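Local structure of MPT synthase subunit 2 (Burkholderia ambifaria, 7L32) at residues F41-D47 with P97-M103; A56-H61 with H90-L96. The protein probably serves as the catalytic large subunit (MoaE) of molybdopterin synthase, which inserts sulfur into precursor Z to form the dithiolene of molybdopterin during molybdenum cofactor biosynthesis. Residues are numbered along the deposited sequence.

How the contacts relate
Two antiparallel pairings in one chain illustrate how a chain can leave one sheet and enter another. Contact 1 pairs strands 37-44 and 100-108 of the mixed sheet; contact 2 pairs strands 57-61 and 93-95 of the antiparallel sheet, with strand 85-91 leading into it. Their centres lie about 10 Å apart, and they meet where I101 O lies 2.8 Å from R91 N, a probable hydrogen bond. Both are partly buried, but their surroundings differ. Contact 1 has a beta bulge and borders the second subunit, which takes up several of its polar groups. Contact 2 has an unbroken register, touches no other subunit, and ends among exposed side chains at A56, R94 and L96.

Contact 1 of 2, residues F41-D47 with P97-M103; sequences FVGTVRD and PLDQIVM
A classic beta bulge shows how an antiparallel pair absorbs one extra residue. The N-to-C directions of strands 41-44 and 100-103 make 157°, and their axes approach to 4.5 Å. V42 faces M103 and T44 faces Q100 as non-hydrogen-bonded pairs (CA-CA 4.4 and 4.2 Å); G43 faces V102 as a hydrogen-bonded pair. I101, at phi/psi -105/-50, is the extra residue: G43 O accepts from I101 N at 2.7 Å and weakly from V102 N at 3.3 Å, while G43 N donates to V102 O at 2.9 Å. Beyond the strands, V45 N donates to D99 O (2.8 Å) and L98 N to V45 O (2.9 Å); L98 has positive phi (83°). In the packing, V45 (chi1 t) places CG2 3.6 Å from I101 CG1 (chi1 m), and V42 CG2 lies 4.0 Å from M103 CB. M57 of strand 57-61 covers V45 and I101, helix 111-128 packs on F41 and V102, strand 85-91 flanks 100-103, and F41 and V42 pair with a strand of the second subunit, carrying the sheet across the dimer interface.

Contact 2 of 2, residues A56-H61 with H90-L96; sequences AMELEH and HRVGRLL
Four main-chain hydrogen bonds join segments 56-61 and 90-96 in two reciprocal pairs. M57 N donates to L95 O at 3.0 Å and L95 N to M57 O at 2.7 Å; L59 N reaches G93 O at 3.0 Å and G93 N reaches L59 O at 2.8 Å. This is a regular antiparallel edge pairing in the antiparallel sheet of the MoaE fold, with 93-95 outermost within the chain. Strands 57-61 and 93-95 make an angle of 147°, their axes 4.6 Å apart at closest approach. Between the two hydrogen-bonded pairs lies the non-hydrogen-bonded pair E58-R94, with CA atoms 4.4 Å apart; E58 CA also makes a CA-H...O contact with G93 O at 3.4 Å.

The turn away from strand 85-91 is made at V92 and G93. G93 adopts phi/psi 102/-160, where a CB would collide with the preceding carbonyl oxygen, so the backbone itself accounts for glycine. At the end of strand 85-91, H90 (chi1 t) folds its ring back so that ND1 donates to R91 O at 2.9 Å, while F131 stacks on that ring. E58 (chi1 m) carries its carboxylate to a salt bridge with K134 on strand 131-136, the other neighbour of 57-61.

Packing follows the same register. M57, L59 and L95 share one face, with M57 and L95 also touching V45. On the other face, E58 CG and R94 CG approach to 4.1 Å. At the exposed end, A56 CB lies over one face of the R94 guanidinium and 3.8 Å from L96 CD2. L59 CD1 sits 4.2 Å from L95 CD1 and meets the edge of the H90 ring, 3.7 Å from H90 CE1.

Contact 1 of 2, residues F41-D47 with P97-M103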
ATOM      1  N   PHE A  41       0.914  -3.128  -2.213  1.00 16.56           N
ATOM      2  CA  PHE A  41      -0.346  -3.668  -2.682  1.00 16.15           C
ATOM      3  C   PHE A  41      -0.192  -5.175  -2.724  1.00 19.25           C
ATOM      4  O   PHE A  41       0.842  -5.671  -3.175  1.00 16.22           O
ATOM      5  CB  PHE A  41      -0.761  -3.145  -4.065  1.00 17.39           C
ATOM      6  CG  PHE A  41      -2.069  -3.748  -4.550  1.00 18.76           C
ATOM      7  CD1 PHE A  41      -3.287  -3.176  -4.199  1.00 20.16           C
ATOM      8  CD2 PHE A  41      -2.070  -4.929  -5.311  1.00 18.97           C
ATOM      9  CE1 PHE A  41      -4.489  -3.750  -4.602  1.00 20.51           C
ATOM     10  CE2 PHE A  41      -3.271  -5.503  -5.732  1.00 20.21           C
ATOM     11  CZ  PHE A  41      -4.473  -4.922  -5.385  1.00 21.42           C
ATOM     12  N   VAL A  42      -1.206  -5.894  -2.242  1.00 16.91           N
ATOM     13  CA  VAL A  42      -1.261  -7.347  -2.366  1.00 20.36           C
ATOM     14  C   VAL A  42      -2.596  -7.725  -2.987  1.00 21.81           C
ATOM     15  O   VAL A  42      -3.655  -7.407  -2.434  1.00 19.81           O
ATOM     16  CB  VAL A  42      -1.090  -8.062  -1.014  1.00 23.97           C
ATOM     17  CG1 VAL A  42      -1.213  -9.576  -1.201  1.00 24.46           C
ATOM     18  CG2 VAL A  42       0.267  -7.715  -0.400  1.00 24.32           C
ATOM     19  N   GLY A  43      -2.550  -8.443  -4.108  1.00 19.97           N
ATOM     20  CA  GLY A  43      -3.747  -8.986  -4.724  1.00 20.91           C
ATOM     21  C   GLY A  43      -3.867 -10.469  -4.423  1.00 24.52           C
ATOM     22  O   GLY A  43      -2.869 -11.188  -4.406  1.00 23.51           O
ATOM     23  N   THR A  44      -5.102 -10.920  -4.182  1.00 28.98           N
ATOM     24  CA  THR A  44      -5.406 -12.295  -3.786  1.00 29.23           C
ATOM     25  C   THR A  44      -6.572 -12.821  -4.602  1.00 37.31           C
ATOM     26  O   THR A  44      -7.481 -12.061  -4.952  1.00 35.60           O
ATOM     27  CB  THR A  44      -5.783 -12.421  -2.290  1.00 34.93           C
ATOM     28  OG1 THR A  44      -6.832 -11.495  -1.973  1.00 33.00           O
ATOM     29  CG2 THR A  44      -4.577 -12.146  -1.386  1.00 33.77           C
ATOM     30  N   VAL A  45      -6.548 -14.137  -4.875  1.00 39.25           N
ATOM     31  CA  VAL A  45      -7.615 -14.779  -5.642  1.00 36.17           C
ATOM     32  C   VAL A  45      -8.949 -14.535  -4.955  1.00 42.85           C
ATOM     33  O   VAL A  45      -9.171 -14.965  -3.814  1.00 40.25           O
ATOM     34  CB  VAL A  45      -7.352 -16.288  -5.796  1.00 37.56           C
ATOM     35  CG1 VAL A  45      -8.483 -16.940  -6.594  1.00 40.26           C
ATOM     36  CG2 VAL A  45      -5.994 -16.544  -6.455  1.00 33.61           C
ATOM     37  N   ARG A  46      -9.856 -13.855  -5.652  1.00 44.85           N
ATOM     38  CA  ARG A  46     -11.139 -13.519  -5.056  1.00 45.34           C
ATOM     39  C   ARG A  46     -12.003 -14.772  -4.923  1.00 54.85           C
ATOM     40  O   ARG A  46     -12.015 -15.638  -5.802  1.00 55.05           O
ATOM     41  CB  ARG A  46     -11.838 -12.441  -5.883  1.00 53.10           C
ATOM     42  CG  ARG A  46     -12.759 -11.535  -5.070  1.00 55.52           C
ATOM     43  CD  ARG A  46     -13.504 -10.559  -5.970  1.00 60.46           C
ATOM     44  NE  ARG A  46     -14.521  -9.799  -5.251  1.00 50.79           N
ATOM     45  CZ  ARG A  46     -15.454  -9.064  -5.842  1.00 59.80           C
ATOM     46  NH1 ARG A  46     -15.508  -8.949  -7.160  1.00 61.56           N
ATOM     47  NH2 ARG A  46     -16.378  -8.457  -5.096  1.00 52.58           N
ATOM     48  N   ASP A  47     -12.733 -14.863  -3.811  1.00 55.12           N
ATOM     49  CA  ASP A  47     -13.559 -16.035  -3.517  1.00 60.52           C
ATOM     50  C   ASP A  47     -14.960 -15.793  -4.081  1.00 63.38           C
ATOM     51  O   ASP A  47     -15.913 -15.476  -3.366  1.00 64.14           O
ATOM     52  CB  ASP A  47     -13.571 -16.287  -2.012  1.00 56.16           C
ATOM     53  CG  ASP A  47     -14.196 -17.617  -1.626  1.00 63.32           C
ATOM     54  OD1 ASP A  47     -14.370 -18.505  -2.493  1.00 57.79           O
ATOM     55  OD2 ASP A  47     -14.513 -17.767  -0.427  1.00 57.18           O
ATOM     56  N   PRO A  97      -8.720 -19.922  -4.269  1.00 40.79           N
ATOM     57  CA  PRO A  97      -9.337 -18.748  -3.640  1.00 44.98           C
ATOM     58  C   PRO A  97      -8.671 -18.425  -2.312  1.00 44.61           C
ATOM     59  O   PRO A  97      -8.371 -19.315  -1.509  1.00 39.64           O
ATOM     60  CB  PRO A  97     -10.800 -19.171  -3.449  1.00 47.06           C
ATOM     61  CG  PRO A  97     -11.027 -20.203  -4.522  1.00 45.51           C
ATOM     62  CD  PRO A  97      -9.723 -20.930  -4.664  1.00 43.91           C
ATOM     63  N   LEU A  98      -8.441 -17.134  -2.096  1.00 36.19           N
ATOM     64  CA  LEU A  98      -7.808 -16.505  -0.944  1.00 38.15           C
ATOM     65  C   LEU A  98      -6.281 -16.529  -1.041  1.00 41.33           C
ATOM     66  O   LEU A  98      -5.624 -15.850  -0.251  1.00 34.82           O
ATOM     67  CB  LEU A  98      -8.247 -17.110   0.407  1.00 41.44           C
ATOM     68  CG  LEU A  98      -9.758 -17.137   0.650  1.00 45.67           C
ATOM     69  CD1 LEU A  98     -10.095 -17.778   1.999  1.00 45.90           C
ATOM     70  CD2 LEU A  98     -10.362 -15.750   0.527  1.00 40.59           C
ATOM     71  N   ASP A  99      -5.691 -17.261  -1.993  1.00 33.14           N
ATOM     72  CA  ASP A  99      -4.243 -17.254  -2.152  1.00 33.41           C
ATOM     73  C   ASP A  99      -3.754 -15.879  -2.588  1.00 29.31           C
ATOM     74  O   ASP A  99      -4.386 -15.213  -3.411  1.00 28.76           O
ATOM     75  CB  ASP A  99      -3.805 -18.262  -3.220  1.00 31.29           C
ATOM     76  CG  ASP A  99      -3.820 -19.699  -2.733  1.00 39.84           C
ATOM     77  OD1 ASP A  99      -4.019 -19.958  -1.527  1.00 45.00           O
ATOM     78  OD2 ASP A  99      -3.656 -20.575  -3.595  1.00 38.60           O
ATOM     79  N   GLN A 100      -2.589 -15.486  -2.081  1.00 30.91           N
ATOM     80  CA  GLN A 100      -1.901 -14.313  -2.609  1.00 28.89           C
ATOM     81  C   GLN A 100      -1.459 -14.560  -4.044  1.00 28.24           C
ATOM     82  O   GLN A 100      -0.946 -15.636  -4.371  1.00 30.14           O
ATOM     83  CB  GLN A 100      -0.682 -13.980  -1.752  1.00 32.10           C
ATOM     84  CG  GLN A 100      -1.021 -13.562  -0.327  1.00 38.29           C
ATOM     85  CD  GLN A 100       0.208 -13.213   0.505  1.00 38.36           C
ATOM     86  OE1 GLN A 100       0.230 -12.188   1.184  1.00 35.83           O
ATOM     87  NE2 GLN A 100       1.222 -14.082   0.480  1.00 32.22           N
ATOM     88  N   ILE A 101      -1.640 -13.551  -4.895  1.00 23.05           N
ATOM     89  CA  ILE A 101      -1.201 -13.599  -6.301  1.00 24.29           C
ATOM     90  C   ILE A 101       0.044 -12.754  -6.522  1.00 25.88           C
ATOM     91  O   ILE A 101       1.009 -13.189  -7.144  1.00 22.96           O
ATOM     92  CB  ILE A 101      -2.331 -13.116  -7.241  1.00 26.92           C
ATOM     93  CG1 ILE A 101      -3.585 -13.964  -7.102  1.00 34.82           C
ATOM     94  CG2 ILE A 101      -1.868 -13.109  -8.700  1.00 31.01           C
ATOM     95  CD1 ILE A 101      -4.788 -13.302  -7.757  1.00 35.17           C
ATOM     96  N   VAL A 102       0.015 -11.511  -6.060  1.00 18.91           N
ATOM     97  CA  VAL A 102       1.020 -10.543  -6.480  1.00 18.89           C
ATOM     98  C   VAL A 102       1.193  -9.551  -5.347  1.00 18.24           C
ATOM     99  O   VAL A 102       0.234  -9.230  -4.645  1.00 19.72           O
ATOM    100  CB  VAL A 102       0.593  -9.850  -7.794  1.00 18.15           C
ATOM    101  CG1 VAL A 102      -0.785  -9.215  -7.659  1.00 22.49           C
ATOM    102  CG2 VAL A 102       1.623  -8.826  -8.262  1.00 22.31           C
ATOM    103  N   MET A 103       2.424  -9.103  -5.146  1.00 17.88           N
ATOM    104  CA  MET A 103       2.669  -7.962  -4.275  1.00 20.50           C
ATOM    105  C   MET A 103       3.559  -6.968  -4.998  1.00 20.69           C
ATOM    106  O   MET A 103       4.482  -7.352  -5.730  1.00 17.06           O
ATOM    107  CB  MET A 103       3.310  -8.381  -2.936  1.00 18.93           C
ATOM    108  CG  MET A 103       4.680  -9.047  -3.007  1.00 26.25           C
ATOM    109  SD  MET A 103       5.536  -8.671  -1.438  1.00 33.31           S
ATOM    110  CE  MET A 103       5.978  -6.987  -1.765  1.00 25.63           C
TER

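Contact 2 of 2, residues A56-H61 with H90-L96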
ATOM      1  N   ALA A  56     -10.270 -23.421  -9.755  1.00 86.16           N
ATOM      2  CA  ALA A  56      -8.968 -22.869  -9.400  1.00 76.78           C
ATOM      3  C   ALA A  56      -8.368 -22.091 -10.563  1.00 65.96           C
ATOM      4  O   ALA A  56      -8.608 -22.405 -11.730  1.00 74.57           O
ATOM      5  CB  ALA A  56      -8.020 -23.974  -8.964  1.00 71.49           C
ATOM      6  N   MET A  57      -7.566 -21.087 -10.231  1.00 59.51           N
ATOM      7  CA  MET A  57      -6.873 -20.278 -11.225  1.00 51.78           C
ATOM      8  C   MET A  57      -5.503 -20.885 -11.493  1.00 54.48           C
ATOM      9  O   MET A  57      -4.706 -21.064 -10.567  1.00 57.32           O
ATOM     10  CB  MET A  57      -6.750 -18.830 -10.741  1.00 49.94           C
ATOM     11  CG  MET A  57      -5.944 -17.905 -11.667  1.00 50.50           C
ATOM     12  SD  MET A  57      -5.579 -16.264 -10.994  1.00 75.25           S
ATOM     13  CE  MET A  57      -6.933 -16.014  -9.843  1.00 59.14           C
ATOM     14  N   GLU A  58      -5.238 -21.212 -12.761  1.00 50.76           N
ATOM     15  CA  GLU A  58      -3.929 -21.675 -13.201  1.00 45.43           C
ATOM     16  C   GLU A  58      -3.322 -20.555 -14.039  1.00 39.08           C
ATOM     17  O   GLU A  58      -3.815 -20.266 -15.136  1.00 43.54           O
ATOM     18  CB  GLU A  58      -4.030 -22.969 -14.003  1.00 46.96           C
ATOM     19  CG  GLU A  58      -4.360 -24.194 -13.169  1.00 62.22           C
ATOM     20  CD  GLU A  58      -3.739 -25.452 -13.728  1.00 62.03           C
ATOM     21  OE1 GLU A  58      -2.642 -25.354 -14.318  1.00 73.41           O
ATOM     22  OE2 GLU A  58      -4.358 -26.531 -13.606  1.00 79.51           O
ATOM     23  N   LEU A  59      -2.252 -19.948 -13.521  1.00 36.33           N
ATOM     24  CA  LEU A  59      -1.537 -18.837 -14.138  1.00 34.09           C
ATOM     25  C   LEU A  59      -0.179 -19.307 -14.633  1.00 39.37           C
ATOM     26  O   LEU A  59       0.527 -20.028 -13.923  1.00 37.12           O
ATOM     27  CB  LEU A  59      -1.284 -17.683 -13.149  1.00 31.51           C
ATOM     28  CG  LEU A  59      -2.189 -16.462 -13.129  1.00 50.39           C
ATOM     29  CD1 LEU A  59      -1.585 -15.386 -12.199  1.00 35.67           C
ATOM     30  CD2 LEU A  59      -2.386 -15.946 -14.544  1.00 38.95           C
ATOM     31  N   GLU A  60       0.209 -18.847 -15.822  1.00 33.76           N
ATOM     32  CA  GLU A  60       1.534 -19.116 -16.362  1.00 33.71           C
ATOM     33  C   GLU A  60       2.104 -17.840 -16.957  1.00 32.51           C
ATOM     34  O   GLU A  60       1.371 -17.000 -17.484  1.00 31.61           O
ATOM     35  CB  GLU A  60       1.503 -20.233 -17.429  1.00 38.65           C
ATOM     36  CG  GLU A  60       1.327 -21.652 -16.879  1.00 50.96           C
ATOM     37  CD  GLU A  60       2.108 -21.916 -15.589  1.00 65.75           C
ATOM     38  OE1 GLU A  60       3.284 -21.483 -15.482  1.00 70.68           O
ATOM     39  OE2 GLU A  60       1.540 -22.554 -14.671  1.00 66.98           O
ATOM     40  N   HIS A  61       3.418 -17.706 -16.860  1.00 30.82           N
ATOM     41  CA  HIS A  61       4.149 -16.583 -17.424  1.00 29.26           C
ATOM     42  C   HIS A  61       4.948 -17.078 -18.625  1.00 30.66           C
ATOM     43  O   HIS A  61       4.933 -18.268 -18.953  1.00 32.74           O
ATOM     44  CB  HIS A  61       5.071 -15.948 -16.375  1.00 27.34           C
ATOM     45  CG  HIS A  61       6.222 -16.826 -15.979  1.00 28.14           C
ATOM     46  ND1 HIS A  61       6.048 -18.106 -15.500  1.00 30.80           N
ATOM     47  CD2 HIS A  61       7.560 -16.616 -16.012  1.00 27.74           C
ATOM     48  CE1 HIS A  61       7.227 -18.645 -15.243  1.00 35.92           C
ATOM     49  NE2 HIS A  61       8.162 -17.761 -15.547  1.00 34.19           N
ATOM     50  N   HIS A  90       5.513 -11.875  -8.178  1.00 21.92           N
ATOM     51  CA  HIS A  90       4.281 -12.378  -8.762  1.00 20.76           C
ATOM     52  C   HIS A  90       4.317 -13.901  -8.750  1.00 24.72           C
ATOM     53  O   HIS A  90       5.354 -14.503  -9.043  1.00 23.66           O
ATOM     54  CB  HIS A  90       4.091 -11.848 -10.196  1.00 21.08           C
ATOM     55  CG  HIS A  90       2.663 -11.823 -10.650  1.00 23.29           C
ATOM     56  ND1 HIS A  90       1.885 -12.958 -10.735  1.00 25.33           N
ATOM     57  CD2 HIS A  90       1.887 -10.803 -11.097  1.00 23.42           C
ATOM     58  CE1 HIS A  90       0.683 -12.638 -11.190  1.00 23.24           C
ATOM     59  NE2 HIS A  90       0.658 -11.337 -11.421  1.00 22.30           N
ATOM     60  N   ARG A  91       3.203 -14.524  -8.377  1.00 20.17           N
ATOM     61  CA  ARG A  91       3.161 -15.979  -8.350  1.00 26.24           C
ATOM     62  C   ARG A  91       2.583 -16.520  -9.650  1.00 28.23           C
ATOM     63  O   ARG A  91       1.878 -15.820 -10.383  1.00 26.82           O
ATOM     64  CB  ARG A  91       2.340 -16.487  -7.172  1.00 25.23           C
ATOM     65  CG  ARG A  91       2.945 -16.111  -5.822  1.00 26.18           C
ATOM     66  CD  ARG A  91       2.102 -16.642  -4.688  1.00 29.25           C
ATOM     67  NE  ARG A  91       2.186 -18.091  -4.584  1.00 28.75           N
ATOM     68  CZ  ARG A  91       1.295 -18.846  -3.956  1.00 35.17           C
ATOM     69  NH1 ARG A  91       0.212 -18.320  -3.405  1.00 33.94           N
ATOM     70  NH2 ARG A  91       1.491 -20.163  -3.886  1.00 36.83           N
ATOM     71  N   VAL A  92       2.912 -17.784  -9.930  1.00 23.49           N
ATOM     72  CA  VAL A  92       2.337 -18.550 -11.032  1.00 26.56           C
ATOM     73  C   VAL A  92       1.995 -19.941 -10.506  1.00 29.08           C
ATOM     74  O   VAL A  92       2.321 -20.299  -9.371  1.00 33.11           O
ATOM     75  CB  VAL A  92       3.283 -18.637 -12.250  1.00 33.17           C
ATOM     76  CG1 VAL A  92       3.420 -17.269 -12.912  1.00 28.47           C
ATOM     77  CG2 VAL A  92       4.647 -19.174 -11.843  1.00 32.29           C
ATOM     78  N   GLY A  93       1.325 -20.727 -11.343  1.00 34.78           N
ATOM     79  CA  GLY A  93       0.885 -22.050 -10.954  1.00 39.40           C
ATOM     80  C   GLY A  93      -0.593 -22.106 -10.616  1.00 39.32           C
ATOM     81  O   GLY A  93      -1.392 -21.259 -11.014  1.00 37.40           O
ATOM     82  N   ARG A  94      -0.954 -23.140  -9.866  1.00 38.12           N
ATOM     83  CA  ARG A  94      -2.344 -23.383  -9.491  1.00 42.38           C
ATOM     84  C   ARG A  94      -2.629 -22.635  -8.192  1.00 40.20           C
ATOM     85  O   ARG A  94      -2.105 -22.993  -7.132  1.00 46.02           O
ATOM     86  CB  ARG A  94      -2.590 -24.883  -9.353  1.00 46.74           C
ATOM     87  CG  ARG A  94      -4.045 -25.298  -9.262  1.00 57.98           C
ATOM     88  CD  ARG A  94      -4.151 -26.821  -9.247  1.00 63.68           C
ATOM     89  NE  ARG A  94      -5.458 -27.279  -8.797  1.00 76.49           N
ATOM     90  CZ  ARG A  94      -5.779 -27.461  -7.522  1.00 76.12           C
ATOM     91  NH1 ARG A  94      -4.920 -27.201  -6.549  1.00 61.76           N
ATOM     92  NH2 ARG A  94      -6.991 -27.912  -7.214  1.00 81.45           N
ATOM     93  N   LEU A  95      -3.464 -21.604  -8.273  1.00 41.19           N
ATOM     94  CA  LEU A  95      -3.742 -20.718  -7.146  1.00 40.96           C
ATOM     95  C   LEU A  95      -5.204 -20.858  -6.751  1.00 47.77           C
ATOM     96  O   LEU A  95      -6.092 -20.796  -7.609  1.00 46.59           O
ATOM     97  CB  LEU A  95      -3.424 -19.268  -7.503  1.00 35.20           C
ATOM     98  CG  LEU A  95      -1.989 -19.004  -7.977  1.00 39.51           C
ATOM     99  CD1 LEU A  95      -1.897 -17.641  -8.655  1.00 42.15           C
ATOM    100  CD2 LEU A  95      -0.991 -19.096  -6.819  1.00 34.22           C
ATOM    101  N   LEU A  96      -5.450 -21.065  -5.455  1.00 39.61           N
ATOM    102  CA  LEU A  96      -6.789 -21.279  -4.922  1.00 40.02           C
ATOM    103  C   LEU A  96      -7.399 -19.965  -4.450  1.00 40.61           C
ATOM    104  O   LEU A  96      -6.685 -18.980  -4.241  1.00 40.52           O
ATOM    105  CB  LEU A  96      -6.736 -22.281  -3.766  1.00 40.78           C
ATOM    106  CG  LEU A  96      -6.392 -23.710  -4.193  1.00 50.31           C
ATOM    107  CD1 LEU A  96      -6.281 -24.647  -2.991  1.00 53.23           C
ATOM    108  CD2 LEU A  96      -7.436 -24.219  -5.171  1.00 55.33           C
TER